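PDB 3LID: putative sensory box/GGDEF family protein from Vibrio parahaemolyticus, which probably makes cyclic di-GMP from GTP through its GGDEF domain, the present chain being the extracellular sensor domain, which has the PDC fold. Local coordinates for residues 190-196 with 259-265; 127-133 with 153-159; 44-50 with 64-69. All coordinates share one frame; numbering follows the deposited sequence. Where two conformers were deposited one is given.

Contact 1: residues 190-196 with 259-265; sequences HIELVKH and EPLHLII. With EDO (1,2-ethanediol), chain H.
E192 and V194 meet I264 and H262 as the hydrogen-bonded pairs of an antiparallel ladder, each pair linked by two backbone bonds. V194 N donates to H262 O at 2.9 Å, and V194 O takes H262 N at 2.8 Å in return; E192 and I264 repeat the pattern. Between them L193 and L263 form a non-hydrogen-bonded pair, while L193 CA lends a CA-H...O contact to H262 O. The short strand segments run 144° apart in direction, antiparallel with a marked twist.

Apolar contacts occur on both faces. L193 and L263 lie side by side and point the same way, L193 CD2 resting 3.8 Å from L263 CD1, with I191 CG2 against L263 CB at 3.7 Å. On the other face V194 CG2 meets I264 CG1 at 3.8 Å. These strands belong to the sheet of the second PDC module, and I191, L193, L263 and I265 all pack on the long N-terminal helix 9-45.

Polar contacts gather where the ladder ends. One water accepts from H196 N at 2.8 Å and donates to P260 O and E259 OE1, bridging backbones that have moved apart. The E259 side chain crosses H196 at about a right angle, its carboxylate plane 30° from the imidazole. A second water lies in the plane of the H262 ring, 2.8 Å from H262 NE2, while H262 ND1 is bonded to S252 OG.

K195 extends off the ladder, its NZ forming a salt bridge with D212 and donating to both hydroxyls of an ethanediol, probably from the crystallisation liquor.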
loop_
_atom_site.group_PDB
_atom_site.type_symbol
_atom_site.label_atom_id
_atom_site.label_comp_id
_atom_site.label_asym_id
_atom_site.label_seq_id
_atom_site.Cartn_x
_atom_site.Cartn_y
_atom_site.Cartn_z
ATOM N N HIS A 190 -13.570 -10.549 3.634
ATOM C CA HIS A 190 -12.910 -9.221 3.466
ATOM C C HIS A 190 -11.742 -9.084 4.408
ATOM O O HIS A 190 -11.895 -9.235 5.608
ATOM C CB HIS A 190 -13.890 -8.122 3.704
ATOM C CG HIS A 190 -14.972 -8.038 2.658
ATOM N ND1 HIS A 190 -14.838 -7.285 1.502
ATOM C CD2 HIS A 190 -16.205 -8.614 2.593
ATOM C CE1 HIS A 190 -15.954 -7.382 0.780
ATOM N NE2 HIS A 190 -16.789 -8.196 1.413
ATOM N N ILE A 191 -10.553 -8.768 3.879
ATOM C CA ILE A 191 -9.452 -8.609 4.802
ATOM C C ILE A 191 -9.286 -7.123 5.041
ATOM O O ILE A 191 -9.284 -6.362 4.077
ATOM C CB ILE A 191 -8.176 -9.256 4.246
ATOM C CG1 ILE A 191 -8.381 -10.761 4.134
ATOM C CG2 ILE A 191 -6.865 -8.790 5.068
ATOM C CD1 ILE A 191 -7.220 -11.493 3.666
ATOM N N GLU A 192 -9.188 -6.710 6.275
ATOM C CA GLU A 192 -8.939 -5.312 6.606
ATOM C C GLU A 192 -7.447 -5.197 6.885
ATOM O O GLU A 192 -6.803 -6.171 7.337
ATOM C CB GLU A 192 -9.743 -4.891 7.870
ATOM C CG GLU A 192 -11.225 -4.775 7.535
ATOM C CD GLU A 192 -12.094 -4.558 8.767
ATOM O OE1 GLU A 192 -12.107 -5.457 9.622
ATOM O OE2 GLU A 192 -12.745 -3.505 8.877
ATOM N N LEU A 193 -6.871 -4.005 6.656
ATOM C CA LEU A 193 -5.489 -3.811 7.041
ATOM C C LEU A 193 -5.445 -2.803 8.162
ATOM O O LEU A 193 -5.986 -1.691 8.045
ATOM C CB LEU A 193 -4.667 -3.152 5.852
ATOM C CG LEU A 193 -4.695 -4.015 4.580
ATOM C CD1 LEU A 193 -3.913 -3.206 3.430
ATOM C CD2 LEU A 193 -3.970 -5.324 4.867
ATOM N N VAL A 194 -4.778 -3.172 9.223
ATOM C CA VAL A 194 -4.595 -2.383 10.434
ATOM C C VAL A 194 -3.180 -2.159 10.648
ATOM O O VAL A 194 -2.360 -3.098 10.720
ATOM C CB VAL A 194 -5.244 -3.151 11.676
ATOM C CG1 VAL A 194 -5.001 -2.337 12.933
ATOM C CG2 VAL A 194 -6.733 -3.257 11.421
ATOM N N LYS A 195 -2.783 -0.881 10.832
ATOM C CA LYS A 195 -1.385 -0.593 11.003
ATOM C C LYS A 195 -0.870 -0.902 12.391
ATOM O O LYS A 195 -1.648 -1.182 13.313
ATOM C CB LYS A 195 -1.166 0.938 10.815
ATOM C CG LYS A 195 -1.458 1.262 9.313
ATOM C CD LYS A 195 -0.897 2.722 9.083
ATOM C CE LYS A 195 -1.827 3.702 9.841
ATOM N NZ LYS A 195 -1.290 5.198 9.575
ATOM N N HIS A 196 0.421 -0.825 12.536
ATOM C CA HIS A 196 1.091 -1.076 13.815
ATOM C C HIS A 196 0.540 -0.165 14.920
ATOM O O HIS A 196 0.510 -0.540 16.152
ATOM C CB HIS A 196 2.568 -0.773 13.561
ATOM C CG HIS A 196 3.426 -0.836 14.770
ATOM N ND1 HIS A 196 3.549 -1.981 15.527
ATOM C CD2 HIS A 196 4.238 0.095 15.335
ATOM C CE1 HIS A 196 4.374 -1.745 16.531
ATOM N NE2 HIS A 196 4.810 -0.499 16.438
ATOM N N GLU A 259 8.129 -2.429 9.999
ATOM C CA GLU A 259 7.028 -2.449 10.954
ATOM C C GLU A 259 5.998 -3.451 10.451
ATOM O O GLU A 259 5.798 -3.600 9.218
ATOM C CB GLU A 259 6.405 -1.045 10.906
ATOM C CG GLU A 259 5.260 -0.729 11.788
ATOM C CD GLU A 259 4.980 0.808 11.702
ATOM O OE1 GLU A 259 3.944 1.211 11.083
ATOM O OE2 GLU A 259 5.845 1.565 12.221
ATOM N N PRO A 260 5.258 -4.076 11.353
ATOM C CA PRO A 260 4.231 -4.993 10.905
ATOM C C PRO A 260 2.983 -4.300 10.365
ATOM O O PRO A 260 2.643 -3.182 10.780
ATOM C CB PRO A 260 3.861 -5.794 12.181
ATOM C CG PRO A 260 4.176 -4.853 13.265
ATOM C CD PRO A 260 5.390 -4.054 12.843
ATOM N N LEU A 261 2.306 -5.007 9.465
ATOM C CA LEU A 261 1.000 -4.639 8.940
ATOM C C LEU A 261 0.098 -5.795 9.333
ATOM O O LEU A 261 0.447 -6.949 9.113
ATOM C CB LEU A 261 1.018 -4.547 7.395
ATOM C CG LEU A 261 -0.339 -4.109 6.820
ATOM C CD1 LEU A 261 -0.782 -2.712 7.263
ATOM C CD2 LEU A 261 -0.092 -4.082 5.267
ATOM N N HIS A 262 -1.030 -5.497 9.949
ATOM C CA HIS A 262 -1.877 -6.637 10.468
ATOM C C HIS A 262 -3.031 -6.854 9.557
ATOM O O HIS A 262 -3.712 -5.918 9.144
ATOM C CB HIS A 262 -2.390 -6.261 11.874
ATOM C CG HIS A 262 -1.286 -5.899 12.812
ATOM N ND1 HIS A 262 -0.325 -6.815 13.218
ATOM C CD2 HIS A 262 -0.997 -4.735 13.467
ATOM C CE1 HIS A 262 0.508 -6.236 14.069
ATOM N NE2 HIS A 262 0.123 -4.982 14.253
ATOM N N LEU A 263 -3.258 -8.110 9.174
ATOM C CA LEU A 263 -4.336 -8.409 8.266
ATOM C C LEU A 263 -5.429 -9.024 9.183
ATOM O O LEU A 263 -5.141 -9.923 9.966
ATOM C CB LEU A 263 -3.927 -9.486 7.246
ATOM C CG LEU A 263 -3.073 -8.989 6.045
ATOM C CD1 LEU A 263 -1.887 -8.132 6.473
ATOM C CD2 LEU A 263 -2.568 -10.283 5.322
ATOM N N ILE A 264 -6.635 -8.535 9.021
ATOM C CA ILE A 264 -7.765 -8.900 9.944
ATOM C C ILE A 264 -8.938 -9.356 9.180
ATOM O O ILE A 264 -9.351 -8.733 8.199
ATOM C CB ILE A 264 -8.151 -7.666 10.725
ATOM C CG1 ILE A 264 -6.951 -7.095 11.521
ATOM C CG2 ILE A 264 -9.420 -7.889 11.637
ATOM C CD1 ILE A 264 -6.398 -7.961 12.571
ATOM N N ILE A 265 -9.587 -10.446 9.670
ATOM C CA ILE A 265 -10.878 -10.820 9.195
ATOM C C ILE A 265 -11.748 -10.739 10.455
ATOM O O ILE A 265 -11.475 -11.439 11.411
ATOM C CB ILE A 265 -10.905 -12.236 8.584
ATOM C CG1 ILE A 265 -10.103 -12.194 7.290
ATOM C CG2 ILE A 265 -12.367 -12.684 8.235
ATOM C CD1 ILE A 265 -9.889 -13.508 6.627
HETATM C C1 EDO H . -3.196 7.248 7.319
HETATM O O1 EDO H . -3.773 6.253 8.255
HETATM C C2 EDO H . -2.437 6.492 6.246
HETATM O O2 EDO H . -1.262 5.911 6.831
HETATM O O HOH W 1 1.799 -0.781 10.043
HETATM O O HOH W 2 2.032 -3.856 15.891
#

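Contact 2: residues 127-133 with 153-159. With PO4 (phosphate ion), chain C; EDO (1,2-ethanediol), chain G.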
loop_
_atom_site.group_PDB
_atom_site.type_symbol
_atom_site.label_atom_id
_atom_site.label_comp_id
_atom_site.label_asym_id
_atom_site.label_seq_id
_atom_site.Cartn_x
_atom_site.Cartn_y
_atom_site.Cartn_z
ATOM N N ASN A 127 23.743 6.686 -2.045
ATOM C CA ASN A 127 23.496 6.600 -3.493
ATOM C C ASN A 127 23.136 5.184 -3.893
ATOM O O ASN A 127 23.815 4.263 -3.482
ATOM C CB ASN A 127 24.724 7.063 -4.330
ATOM C CG ASN A 127 25.038 8.554 -4.162
ATOM O OD1 ASN A 127 24.174 9.335 -3.816
ATOM N ND2 ASN A 127 26.286 8.959 -4.527
ATOM N N GLU A 128 22.035 5.023 -4.632
ATOM C CA GLU A 128 21.580 3.812 -5.266
ATOM C C GLU A 128 20.961 2.874 -4.228
ATOM O O GLU A 128 20.590 1.771 -4.551
ATOM C CB GLU A 128 22.697 3.146 -6.087
ATOM C CG GLU A 128 22.703 3.580 -7.551
ATOM C CD GLU A 128 23.078 5.039 -7.782
ATOM O OE1 GLU A 128 22.428 5.693 -8.603
ATOM O OE2 GLU A 128 24.017 5.497 -7.118
ATOM N N GLN A 129 20.859 3.345 -2.983
ATOM C CA GLN A 129 20.191 2.549 -1.951
ATOM C C GLN A 129 18.690 2.661 -2.096
ATOM O O GLN A 129 18.149 3.778 -2.094
ATOM C CB GLN A 129 20.578 3.079 -0.562
ATOM C CG GLN A 129 19.849 2.283 0.582
ATOM C CD GLN A 129 20.131 2.796 1.955
ATOM O OE1 GLN A 129 20.856 3.774 2.190
ATOM N NE2 GLN A 129 19.499 2.117 2.938
ATOM N N ILE A 130 17.995 1.526 -2.162
ATOM C CA ILE A 130 16.528 1.568 -2.255
ATOM C C ILE A 130 15.926 1.392 -0.866
ATOM O O ILE A 130 16.267 0.410 -0.169
ATOM C CB ILE A 130 16.064 0.477 -3.164
ATOM C CG1 ILE A 130 16.797 0.595 -4.536
ATOM C CG2 ILE A 130 14.542 0.599 -3.333
ATOM C CD1 ILE A 130 16.376 -0.463 -5.569
ATOM N N SER A 131 15.078 2.309 -0.418
ATOM C CA SER A 131 14.421 2.083 0.828
ATOM C C SER A 131 12.975 2.551 0.613
ATOM O O SER A 131 12.529 2.662 -0.513
ATOM C CB SER A 131 15.080 2.864 1.959
ATOM O OG SER A 131 14.520 2.515 3.275
ATOM N N ALA A 132 12.245 2.755 1.707
ATOM C CA ALA A 132 10.814 3.076 1.602
ATOM C C ALA A 132 10.303 3.843 2.797
ATOM O O ALA A 132 10.860 3.701 3.889
ATOM C CB ALA A 132 9.915 1.778 1.381
ATOM N N TRP A 133 9.267 4.664 2.596
ATOM C CA TRP A 133 8.679 5.448 3.663
ATOM C C TRP A 133 7.418 4.672 4.146
ATOM O O TRP A 133 6.798 3.924 3.370
ATOM C CB TRP A 133 8.291 6.834 3.105
ATOM C CG TRP A 133 7.840 7.806 4.140
ATOM C CD1 TRP A 133 6.633 8.419 4.200
ATOM C CD2 TRP A 133 8.637 8.319 5.230
ATOM N NE1 TRP A 133 6.614 9.275 5.307
ATOM C CE2 TRP A 133 7.810 9.211 5.957
ATOM C CE3 TRP A 133 9.936 8.024 5.691
ATOM C CZ2 TRP A 133 8.257 9.918 7.097
ATOM C CZ3 TRP A 133 10.416 8.730 6.858
ATOM C CH2 TRP A 133 9.560 9.634 7.554
ATOM N N ARG A 153 5.831 4.897 -0.280
ATOM C CA ARG A 153 6.743 5.549 -1.271
ATOM C C ARG A 153 8.068 4.782 -1.255
ATOM O O ARG A 153 8.733 4.669 -0.228
ATOM C CB ARG A 153 7.000 7.019 -0.825
ATOM C CG ARG A 153 5.715 7.863 -1.093
ATOM C CD ARG A 153 5.794 9.208 -0.299
ATOM N NE ARG A 153 4.553 9.941 -0.424
ATOM C CZ ARG A 153 3.481 9.696 0.314
ATOM N NH1 ARG A 153 3.502 8.677 1.231
ATOM N NH2 ARG A 153 2.384 10.426 0.120
ATOM N N ILE A 154 8.480 4.301 -2.420
ATOM C CA ILE A 154 9.824 3.674 -2.572
ATOM C C ILE A 154 10.793 4.848 -2.949
ATOM O O ILE A 154 10.396 5.697 -3.785
ATOM C CB ILE A 154 9.808 2.700 -3.716
ATOM C CG1 ILE A 154 8.568 1.751 -3.595
ATOM C CG2 ILE A 154 11.138 1.952 -3.740
ATOM C CD1 ILE A 154 8.540 0.943 -2.263
ATOM N N LEU A 155 11.951 4.886 -2.317
ATOM C CA LEU A 155 12.883 6.015 -2.418
ATOM C C LEU A 155 14.241 5.498 -2.794
ATOM O O LEU A 155 14.683 4.525 -2.246
ATOM C CB LEU A 155 12.962 6.645 -1.055
ATOM C CG LEU A 155 11.607 7.056 -0.472
ATOM C CD1 LEU A 155 11.848 7.495 0.990
ATOM C CD2 LEU A 155 11.043 8.339 -1.297
ATOM N N MET A 156 14.897 6.153 -3.784
ATOM C CA MET A 156 16.230 5.695 -4.214
ATOM C C MET A 156 16.983 6.930 -4.731
ATOM O O MET A 156 16.648 7.448 -5.820
ATOM C CB MET A 156 16.039 4.625 -5.317
ATOM C CG MET A 156 17.346 4.036 -5.870
ATOM S SD MET A 156 16.984 2.989 -7.231
ATOM C CE MET A 156 18.689 2.693 -7.551
ATOM N N PRO A 157 18.048 7.325 -4.026
ATOM C CA PRO A 157 18.893 8.437 -4.595
ATOM C C PRO A 157 19.641 7.876 -5.820
ATOM O O PRO A 157 20.060 6.691 -5.826
ATOM C CB PRO A 157 19.888 8.765 -3.487
ATOM C CG PRO A 157 19.205 8.103 -2.202
ATOM C CD PRO A 157 18.514 6.878 -2.702
ATOM N N ILE A 158 19.775 8.700 -6.884
ATOM C CA ILE A 158 20.316 8.251 -8.131
ATOM C C ILE A 158 21.576 9.157 -8.376
ATOM O O ILE A 158 21.483 10.359 -8.251
ATOM C CB ILE A 158 19.357 8.482 -9.333
ATOM C CG1 ILE A 158 18.020 7.687 -9.104
ATOM C CG2 ILE A 158 20.104 7.939 -10.646
ATOM C CD1 ILE A 158 18.248 6.174 -8.877
ATOM N N SER A 159 22.683 8.500 -8.697
ATOM C CA SER A 159 23.946 9.246 -8.914
ATOM C C SER A 159 24.512 8.958 -10.314
ATOM O O SER A 159 24.189 7.947 -10.988
ATOM C CB SER A 159 24.969 8.917 -7.834
ATOM O OG SER A 159 25.351 7.538 -7.883
HETATM P P PO4 C . 3.193 12.895 -2.323
HETATM O O1 PO4 C . 2.215 12.998 -3.508
HETATM O O2 PO4 C . 4.181 14.041 -2.578
HETATM O O3 PO4 C . 3.947 11.596 -2.317
HETATM O O4 PO4 C . 2.459 13.116 -1.004
HETATM C C1 EDO G . 11.988 4.258 7.095
HETATM O O1 EDO G . 10.611 4.123 6.709
HETATM C C2 EDO G . 12.120 5.316 8.176
HETATM O O2 EDO G . 10.837 5.521 8.764
#
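E128 and S159 are joined by a two-pronged polar clasp. The E128 carboxylate takes S159 N on the syn lone pair of OE1, with E128 OE1 2.8 Å from S159 N and an N-H...O angle of 167°; S159 OG donates to E128 OE2 at 2.6 Å. The CB of E128 starts out away from strand 150-160, and a bend at chi2 (68°) turns the carboxylate back. Two bonds to one residue fix the rotation of this carboxylate.

Backbone bonds carry the rest of the polar pairing. E128 N gives its hydrogen to P157 O at 2.8 Å, from above the carbonyl plane. After Q129, whose O accepts a CA-H...O contact from M156, antiparallel pairing sets in: S131 N reaches L155 O at 2.9 Å, L155 N answers to S131 O, and W133 N bonds to R153 O.

Apolar packing centres on I130, whose two branches divide the work. CG1 lies against M156 SD at 3.6 Å, the extended methionine chain passing it at a slant with CG anti to its backbone N (chi1 -180°), and I130 CG2 meets I154 CG2 at 3.7 Å.

Charge is concentrated at R153. Its guanidinium is edge-on to a phosphate ion, R153 NE donating to O3 at 2.6 Å and R153 NH2 to O4 at 2.9 Å; Y118, K113, R116 and R83 are among the groups that complete this anion site. The ion probably comes from the crystallisation liquor.

In the seven-stranded sheet of the first PDC module, strand 150-160 is flanked by 131-140 and 163-173. Helix 117-124 covers W133 and L155 on one face, and helix 9-45 meets I130 and I154.

Contact 3: residues 44-50 with 64-69; sequences LGHSQSL and ILENMW
S49 and L65 bring their CA atoms to 5.3 Å, whereas those of L44 and W69 stand 8.4 Å apart, so helix 59-76 comes nearest at the start of helix 48-55 and lies farther from the end of helix 9-45. The motif is a helix break with an N-cap: helix 9-45 ends at G45, H46 leaves helical geometry, and S47 starts the next helix by accepting L50 N on its OG at 3.1 Å. Helices 48-55 and 59-76 then pack on the seven-stranded sheet of the PDC fold.

Two leucines carry the close end. L50 and L65 lie side by side and point the same way, L50 CD1 touching L65 CD2 at 3.9 Å. The other methyl of L65 is used twice: L65 CD1 rests 3.8 Å from L50 CA, and it also covers one face of the W69 indole, offset toward the rim. In L65, CG anti to the backbone N (chi1 178°) and a chi2 of 59° hold the methyls in these places.

W69 takes up the wider end. L50 CD1 comes obliquely to the benzene side of the indole, and L44 CD2 lies 3.8 Å from W69 NE1, also oblique to the ring. On the sheet side, W69 packs on I82 and F84 of strand 79-86, L44 on L168 and L170 of strand 163-173, and L50 on F84, so the same side chains that join the helices also seat them on the sheet.

L44 O, S47 OG and W69 NE1 surround one water, which donates to L44 O and lies close to S47 OG; W69 NE1 gives its hydrogen to this water at 3.0 Å, in the plane of the indole.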
loop_
_atom_site.group_PDB
_atom_site.type_symbol
_atom_site.label_atom_id
_atom_site.label_comp_id
_atom_site.label_asym_id
_atom_site.label_seq_id
_atom_site.Cartn_x
_atom_site.Cartn_y
_atom_site.Cartn_z
ATOM N N LEU A 44 13.975 0.426 -12.548
ATOM C CA LEU A 44 13.805 1.832 -12.949
ATOM C C LEU A 44 15.013 2.709 -12.508
ATOM O O LEU A 44 15.376 3.667 -13.177
ATOM C CB LEU A 44 12.566 2.400 -12.259
ATOM C CG LEU A 44 11.250 1.810 -12.858
ATOM C CD1 LEU A 44 10.070 2.184 -11.926
ATOM C CD2 LEU A 44 11.020 2.342 -14.241
ATOM N N GLY A 45 15.619 2.336 -11.415
ATOM C CA GLY A 45 16.690 3.147 -10.875
ATOM C C GLY A 45 17.948 2.949 -11.702
ATOM O O GLY A 45 18.821 3.808 -11.676
ATOM N N HIS A 46 18.046 1.855 -12.418
ATOM C CA HIS A 46 19.231 1.551 -13.246
ATOM C C HIS A 46 18.937 1.602 -14.748
ATOM O O HIS A 46 19.620 0.939 -15.556
ATOM C CB HIS A 46 19.857 0.208 -12.800
ATOM C CG HIS A 46 20.526 0.276 -11.466
ATOM N ND1 HIS A 46 19.909 -0.095 -10.276
ATOM C CD2 HIS A 46 21.755 0.742 -11.121
ATOM C CE1 HIS A 46 20.739 0.126 -9.270
ATOM N NE2 HIS A 46 21.866 0.613 -9.760
ATOM N N SER A 47 17.980 2.403 -15.171
ATOM C CA SER A 47 17.508 2.286 -16.506
ATOM C C SER A 47 18.279 3.243 -17.405
ATOM O O SER A 47 18.742 4.330 -16.999
ATOM C CB SER A 47 16.015 2.560 -16.599
ATOM O OG SER A 47 15.742 3.900 -16.660
ATOM N N GLN A 48 18.450 2.780 -18.605
ATOM C CA GLN A 48 19.143 3.585 -19.620
ATOM C C GLN A 48 18.414 4.921 -19.903
ATOM O O GLN A 48 19.058 5.984 -20.064
ATOM C CB GLN A 48 19.196 2.779 -20.926
ATOM C CG GLN A 48 20.052 3.461 -22.018
ATOM C CD GLN A 48 21.498 3.424 -21.637
ATOM O OE1 GLN A 48 22.057 2.346 -21.373
ATOM N NE2 GLN A 48 22.135 4.595 -21.594
ATOM N N SER A 49 17.090 4.882 -19.969
ATOM C CA SER A 49 16.320 6.082 -20.284
ATOM C C SER A 49 16.494 7.110 -19.170
ATOM O O SER A 49 16.551 8.299 -19.411
ATOM C CB SER A 49 14.835 5.758 -20.570
ATOM O OG SER A 49 14.220 4.968 -19.548
ATOM N N LEU A 50 16.545 6.652 -17.913
ATOM C CA LEU A 50 16.715 7.640 -16.854
ATOM C C LEU A 50 18.169 8.191 -16.915
ATOM O O LEU A 50 18.391 9.419 -16.805
ATOM C CB LEU A 50 16.443 7.027 -15.464
ATOM C CG LEU A 50 16.755 7.869 -14.245
ATOM C CD1 LEU A 50 15.889 9.130 -14.234
ATOM C CD2 LEU A 50 16.538 7.003 -12.944
ATOM N N ILE A 64 11.324 10.678 -23.874
ATOM C CA ILE A 64 11.577 9.264 -23.911
ATOM C C ILE A 64 11.371 8.657 -22.500
ATOM O O ILE A 64 10.733 7.579 -22.366
ATOM C CB ILE A 64 12.991 8.999 -24.421
ATOM C CG1 ILE A 64 12.962 9.344 -25.930
ATOM C CG2 ILE A 64 13.448 7.571 -24.205
ATOM C CD1 ILE A 64 14.419 9.470 -26.489
ATOM N N LEU A 65 11.909 9.341 -21.483
ATOM C CA LEU A 65 11.790 8.855 -20.093
ATOM C C LEU A 65 10.298 8.826 -19.696
ATOM O O LEU A 65 9.820 7.826 -19.164
ATOM C CB LEU A 65 12.532 9.787 -19.138
ATOM C CG LEU A 65 12.439 9.395 -17.670
ATOM C CD1 LEU A 65 13.019 7.984 -17.470
ATOM C CD2 LEU A 65 13.298 10.415 -16.845
ATOM N N GLU A 66 9.564 9.907 -19.978
ATOM C CA GLU A 66 8.161 10.006 -19.598
ATOM C C GLU A 66 7.345 8.877 -20.280
ATOM O O GLU A 66 6.503 8.234 -19.649
ATOM C CB GLU A 66 7.581 11.298 -20.068
ATOM C CG GLU A 66 8.018 12.496 -19.134
ATOM C CD GLU A 66 7.590 13.875 -19.644
ATOM O OE1 GLU A 66 7.310 14.020 -20.860
ATOM O OE2 GLU A 66 7.503 14.768 -18.779
ATOM N N ASN A 67 7.618 8.638 -21.555
ATOM C CA ASN A 67 6.893 7.575 -22.280
ATOM C C ASN A 67 7.188 6.224 -21.672
ATOM O O ASN A 67 6.282 5.382 -21.578
ATOM C CB ASN A 67 7.256 7.619 -23.786
ATOM C CG ASN A 67 6.634 8.832 -24.457
ATOM O OD1 ASN A 67 5.789 9.456 -23.876
ATOM N ND2 ASN A 67 7.099 9.201 -25.643
ATOM N N MET A 68 8.455 5.991 -21.279
ATOM C CA MET A 68 8.810 4.737 -20.668
ATOM C C MET A 68 8.085 4.572 -19.326
ATOM O O MET A 68 7.452 3.496 -19.048
ATOM C CB MET A 68 10.332 4.691 -20.467
ATOM C CG MET A 68 10.910 3.350 -20.056
ATOM S SD MET A 68 10.964 3.034 -18.299
ATOM C CE MET A 68 12.428 4.018 -17.704
ATOM N N TRP A 69 8.165 5.601 -18.470
ATOM C CA TRP A 69 7.511 5.484 -17.164
ATOM C C TRP A 69 5.989 5.334 -17.319
ATOM O O TRP A 69 5.387 4.643 -16.518
ATOM C CB TRP A 69 7.850 6.714 -16.323
ATOM C CG TRP A 69 9.200 6.622 -15.759
ATOM C CD1 TRP A 69 10.166 5.662 -15.998
ATOM C CD2 TRP A 69 9.810 7.571 -14.864
ATOM N NE1 TRP A 69 11.296 5.943 -15.260
ATOM C CE2 TRP A 69 11.073 7.075 -14.531
ATOM C CE3 TRP A 69 9.352 8.736 -14.265
ATOM C CZ2 TRP A 69 11.955 7.763 -13.667
ATOM C CZ3 TRP A 69 10.181 9.415 -13.369
ATOM C CH2 TRP A 69 11.481 8.920 -13.098
HETATM O O HOH W 3 13.949 4.574 -15.026
#

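Overall arrangement
From the N terminus the chain runs along helix 9-45, and contact 3 closes the first and shortest loop, at the end of that helix. Contact 2 pairs strand 131-140 with strand 150-160 across a connection that includes strand 143-144, and contact 1 closes the longest loop, its segments 63 residues apart at their closest ends. The three come in series, with no nesting or crossing. Contact 2 lies in the seven-stranded sheet and contact 3 packs helices on it; they touch, M156 SD lying 3.7 Å from G45 CA. Contact 1 pairs strands 189-195 and 260-268 of the other sheet, its centre about 25 Å from that of contact 2. Helix 9-45 links all three.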